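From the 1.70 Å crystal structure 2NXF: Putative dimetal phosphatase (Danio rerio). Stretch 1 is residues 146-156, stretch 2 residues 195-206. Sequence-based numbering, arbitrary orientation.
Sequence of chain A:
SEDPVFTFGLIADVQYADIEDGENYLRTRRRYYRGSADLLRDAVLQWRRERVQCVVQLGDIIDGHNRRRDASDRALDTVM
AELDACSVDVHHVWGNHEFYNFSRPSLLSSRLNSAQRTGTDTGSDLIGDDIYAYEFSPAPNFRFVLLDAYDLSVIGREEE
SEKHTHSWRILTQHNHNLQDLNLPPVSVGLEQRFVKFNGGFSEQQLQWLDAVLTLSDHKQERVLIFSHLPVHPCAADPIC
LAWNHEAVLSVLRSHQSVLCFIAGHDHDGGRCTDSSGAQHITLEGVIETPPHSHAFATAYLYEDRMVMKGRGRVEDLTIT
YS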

# COMPACT_ATOMS: atom_id res chain seq x y z
N LEU A 146 1.28 4.28 8.53
CA LEU A 146 0.47 3.60 7.52
C LEU A 146 -0.68 4.54 7.20
O LEU A 146 -1.37 5.00 8.13
CB LEU A 146 -0.12 2.28 8.06
CG LEU A 146 0.70 1.01 7.80
CD1 LEU A 146 1.91 1.02 8.72
CD2 LEU A 146 -0.17 -0.25 8.03
N LEU A 147 -0.85 4.81 5.91
CA LEU A 147 -1.88 5.74 5.44
C LEU A 147 -3.04 5.01 4.79
O LEU A 147 -2.90 3.84 4.36
CB LEU A 147 -1.28 6.71 4.41
CG LEU A 147 -0.11 7.60 4.87
CD1 LEU A 147 0.31 8.51 3.72
CD2 LEU A 147 -0.50 8.38 6.13
N ASP A 148 -4.18 5.72 4.73
CA ASP A 148 -5.44 5.24 4.18
C ASP A 148 -5.69 5.99 2.86
O ASP A 148 -6.27 7.09 2.84
CB ASP A 148 -6.55 5.55 5.21
CG ASP A 148 -7.93 5.02 4.80
OD1 ASP A 148 -8.11 4.48 3.68
OD2 ASP A 148 -8.83 5.16 5.65
N ALA A 149 -5.26 5.38 1.75
CA ALA A 149 -5.34 6.05 0.45
C ALA A 149 -6.77 6.03 -0.14
O ALA A 149 -6.98 6.60 -1.23
CB ALA A 149 -4.36 5.40 -0.54
N TYR A 150 -7.71 5.38 0.55
CA TYR A 150 -9.13 5.37 0.17
C TYR A 150 -10.02 6.12 1.16
O TYR A 150 -11.24 5.95 1.18
CB TYR A 150 -9.63 3.93 -0.10
CG TYR A 150 -8.90 3.36 -1.29
CD1 TYR A 150 -9.42 3.49 -2.58
CD2 TYR A 150 -7.62 2.79 -1.13
CE1 TYR A 150 -8.72 3.02 -3.68
CE2 TYR A 150 -6.91 2.32 -2.22
CZ TYR A 150 -7.45 2.45 -3.50
OH TYR A 150 -6.78 1.98 -4.61
N ASP A 151 -9.39 6.96 1.96
CA ASP A 151 -10.07 7.87 2.87
C ASP A 151 -11.08 8.70 2.06
O ASP A 151 -12.27 8.76 2.38
CB ASP A 151 -8.97 8.73 3.52
CG ASP A 151 -9.48 9.78 4.46
OD1 ASP A 151 -10.69 9.87 4.75
OD2 ASP A 151 -8.59 10.54 4.91
N LEU A 152 -10.59 9.34 1.00
CA LEU A 152 -11.50 9.88 -0.01
C LEU A 152 -11.59 8.84 -1.11
O LEU A 152 -10.60 8.57 -1.78
CB LEU A 152 -10.96 11.21 -0.54
CG LEU A 152 -10.78 12.33 0.49
CD1 LEU A 152 -10.33 13.58 -0.25
CD2 LEU A 152 -12.06 12.60 1.27
N SER A 153 -12.76 8.24 -1.28
CA SER A 153 -12.98 7.27 -2.35
C SER A 153 -14.47 7.05 -2.49
O SER A 153 -15.24 7.40 -1.59
CB SER A 153 -12.29 5.94 -2.04
OG SER A 153 -12.90 5.27 -0.93
N VAL A 154 -14.87 6.48 -3.62
CA VAL A 154 -16.26 6.06 -3.74
C VAL A 154 -16.41 4.58 -3.37
O VAL A 154 -17.50 4.14 -3.03
CB VAL A 154 -16.87 6.36 -5.12
CG1 VAL A 154 -16.97 7.87 -5.33
CG2 VAL A 154 -16.06 5.71 -6.24
N ILE A 155 -15.30 3.83 -3.42
CA ILE A 155 -15.36 2.39 -3.18
C ILE A 155 -15.20 2.03 -1.69
O ILE A 155 -15.60 0.93 -1.27
CB ILE A 155 -14.34 1.60 -4.03
CG1 ILE A 155 -12.89 2.00 -3.66
CG2 ILE A 155 -14.64 1.73 -5.52
CD1 ILE A 155 -11.87 1.06 -4.24
N GLY A 156 -14.63 2.96 -0.93
CA GLY A 156 -14.36 2.75 0.50
C GLY A 156 -15.14 3.63 1.47
O GLY A 156 -14.78 3.76 2.64
N VAL A 195 -9.82 7.80 -11.47
CA VAL A 195 -10.59 6.58 -11.71
C VAL A 195 -11.07 6.03 -10.37
O VAL A 195 -10.49 6.34 -9.33
CB VAL A 195 -9.74 5.48 -12.43
CG1 VAL A 195 -9.50 5.89 -13.88
CG2 VAL A 195 -8.42 5.22 -11.71
N LYS A 196 -12.13 5.22 -10.44
CA LYS A 196 -12.84 4.67 -9.29
C LYS A 196 -11.97 3.74 -8.45
O LYS A 196 -12.20 3.56 -7.24
CB LYS A 196 -14.08 3.93 -9.82
CG LYS A 196 -15.05 3.42 -8.80
CD LYS A 196 -16.22 2.74 -9.52
CE LYS A 196 -16.97 1.82 -8.58
NZ LYS A 196 -18.22 1.27 -9.21
N PHE A 197 -10.95 3.13 -9.07
CA PHE A 197 -10.08 2.22 -8.32
C PHE A 197 -8.95 2.93 -7.55
O PHE A 197 -8.14 2.27 -6.91
CB PHE A 197 -9.56 1.07 -9.19
CG PHE A 197 -8.75 1.49 -10.40
CD1 PHE A 197 -7.38 1.78 -10.27
CD2 PHE A 197 -9.33 1.50 -11.68
CE1 PHE A 197 -6.60 2.10 -11.40
CE2 PHE A 197 -8.56 1.82 -12.82
CZ PHE A 197 -7.20 2.11 -12.69
N ASN A 198 -8.91 4.26 -7.64
CA ASN A 198 -8.02 5.07 -6.83
C ASN A 198 -8.79 5.85 -5.76
O ASN A 198 -10.00 5.70 -5.59
CB ASN A 198 -7.18 6.02 -7.70
CG ASN A 198 -6.22 5.27 -8.58
OD1 ASN A 198 -5.83 4.13 -8.29
ND2 ASN A 198 -5.80 5.92 -9.67
N GLY A 199 -8.06 6.69 -5.04
CA GLY A 199 -8.63 7.45 -3.95
C GLY A 199 -7.63 8.49 -3.52
O GLY A 199 -6.55 8.62 -4.10
N GLY A 200 -8.02 9.25 -2.51
CA GLY A 200 -7.15 10.27 -1.97
C GLY A 200 -7.14 10.33 -0.45
O GLY A 200 -7.83 9.56 0.24
N PHE A 201 -6.39 11.32 0.05
CA PHE A 201 -6.19 11.50 1.49
C PHE A 201 -6.94 12.76 1.94
O PHE A 201 -6.73 13.85 1.37
CB PHE A 201 -4.69 11.63 1.78
CG PHE A 201 -3.86 10.51 1.19
CD1 PHE A 201 -3.62 9.33 1.92
CD2 PHE A 201 -3.32 10.63 -0.10
CE1 PHE A 201 -2.85 8.28 1.38
CE2 PHE A 201 -2.55 9.57 -0.67
CZ PHE A 201 -2.29 8.40 0.08
N SER A 202 -7.78 12.63 2.96
CA SER A 202 -8.54 13.79 3.44
C SER A 202 -7.62 14.85 4.06
O SER A 202 -6.49 14.53 4.49
CB SER A 202 -9.63 13.38 4.46
OG SER A 202 -9.06 13.03 5.71
N GLU A 203 -8.11 16.09 4.12
CA GLU A 203 -7.40 17.16 4.78
C GLU A 203 -7.07 16.75 6.23
O GLU A 203 -5.98 17.03 6.74
CB GLU A 203 -8.24 18.45 4.73
CG GLU A 203 -7.66 19.61 5.47
CD GLU A 203 -8.62 20.78 5.51
OE1 GLU A 203 -9.67 20.68 6.19
OE2 GLU A 203 -8.34 21.80 4.86
N GLN A 204 -8.02 16.07 6.88
CA GLN A 204 -7.81 15.64 8.26
C GLN A 204 -6.62 14.68 8.33
O GLN A 204 -5.73 14.80 9.22
CB GLN A 204 -9.07 14.98 8.83
CG GLN A 204 -8.88 14.48 10.26
CD GLN A 204 -10.16 13.95 10.89
OE1 GLN A 204 -11.16 13.69 10.20
NE2 GLN A 204 -10.14 13.79 12.19
N GLN A 205 -6.58 13.73 7.38
CA GLN A 205 -5.47 12.77 7.35
C GLN A 205 -4.14 13.45 7.04
O GLN A 205 -3.10 13.13 7.64
CB GLN A 205 -5.74 11.63 6.37
CG GLN A 205 -4.66 10.52 6.49
CD GLN A 205 -4.86 9.34 5.56
OE1 GLN A 205 -4.01 8.43 5.55
NE2 GLN A 205 -5.96 9.32 4.79
N LEU A 206 -4.14 14.39 6.09
CA LEU A 206 -2.88 15.08 5.74
C LEU A 206 -2.36 15.95 6.87
O LEU A 206 -1.14 16.07 7.07
CB LEU A 206 -3.07 15.96 4.49
CG LEU A 206 -3.35 15.16 3.22
CD1 LEU A 206 -3.92 16.13 2.15
CD2 LEU A 206 -2.12 14.47 2.71
O HOH W 1 -12.74 5.43 -5.32

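This is a mainly polar contact between a loop and a loop that runs into the start of a helix, in which a single antiparallel bridge sets the register and a few buried side chains hydrogen-bond to backbone groups across the gap. The bridge pairs Leu152 with Gly200: Leu152 N donates to Gly200 O at 2.9 Å, and Gly200 N returns the bond to Leu152 O at 2.8 Å, both nearly straight. Glycine beside the bridge has a visible steric rationale, since an ideal CB on Gly199 would lie 2.6 Å from Ala149 O and 2.8 Å from Leu152 O, both clashes.

Around this bridge, side chains read backbone. Gln205, in the first turn of its helix, uses its amide like a peptide group: Asp148 N donates to Gln205 OE1 at 2.8 Å, and Gln205 NE2 donates to Asp148 O at 3.0 Å. The same NE2 also reaches Asp151 OD2 at 2.9 Å. Asp151 OD2 is a hub, accepting also from Ser202 N at 3.0 Å and from Ser202 OG at 2.7 Å. Ser202 OG in turn caps the helix by accepting from Gln205 N at 3.1 Å, so one hydroxyl ties the helix start to the turn that runs from Asp148 to Asp151.

Apolar packing fills in beside this network. The Phe201 ring comes back to the other stretch although its CA-to-CB bond points away, bringing CZ to 3.7 Å from Ala149 CB and CE1 to 3.8 Å from Leu147 CB. Tyr150 behaves similarly: its CB also points away, yet its OH donates to Phe197 O at 2.7 Å.

Beyond the bridge a water takes over, accepting from Val154 N at 2.9 Å and donating to Lys196 O at 2.7 Å and Asn198 O at 2.8 Å. Nearby, Val154 CG2 packs 3.6 Å from the aliphatic Lys196 CG.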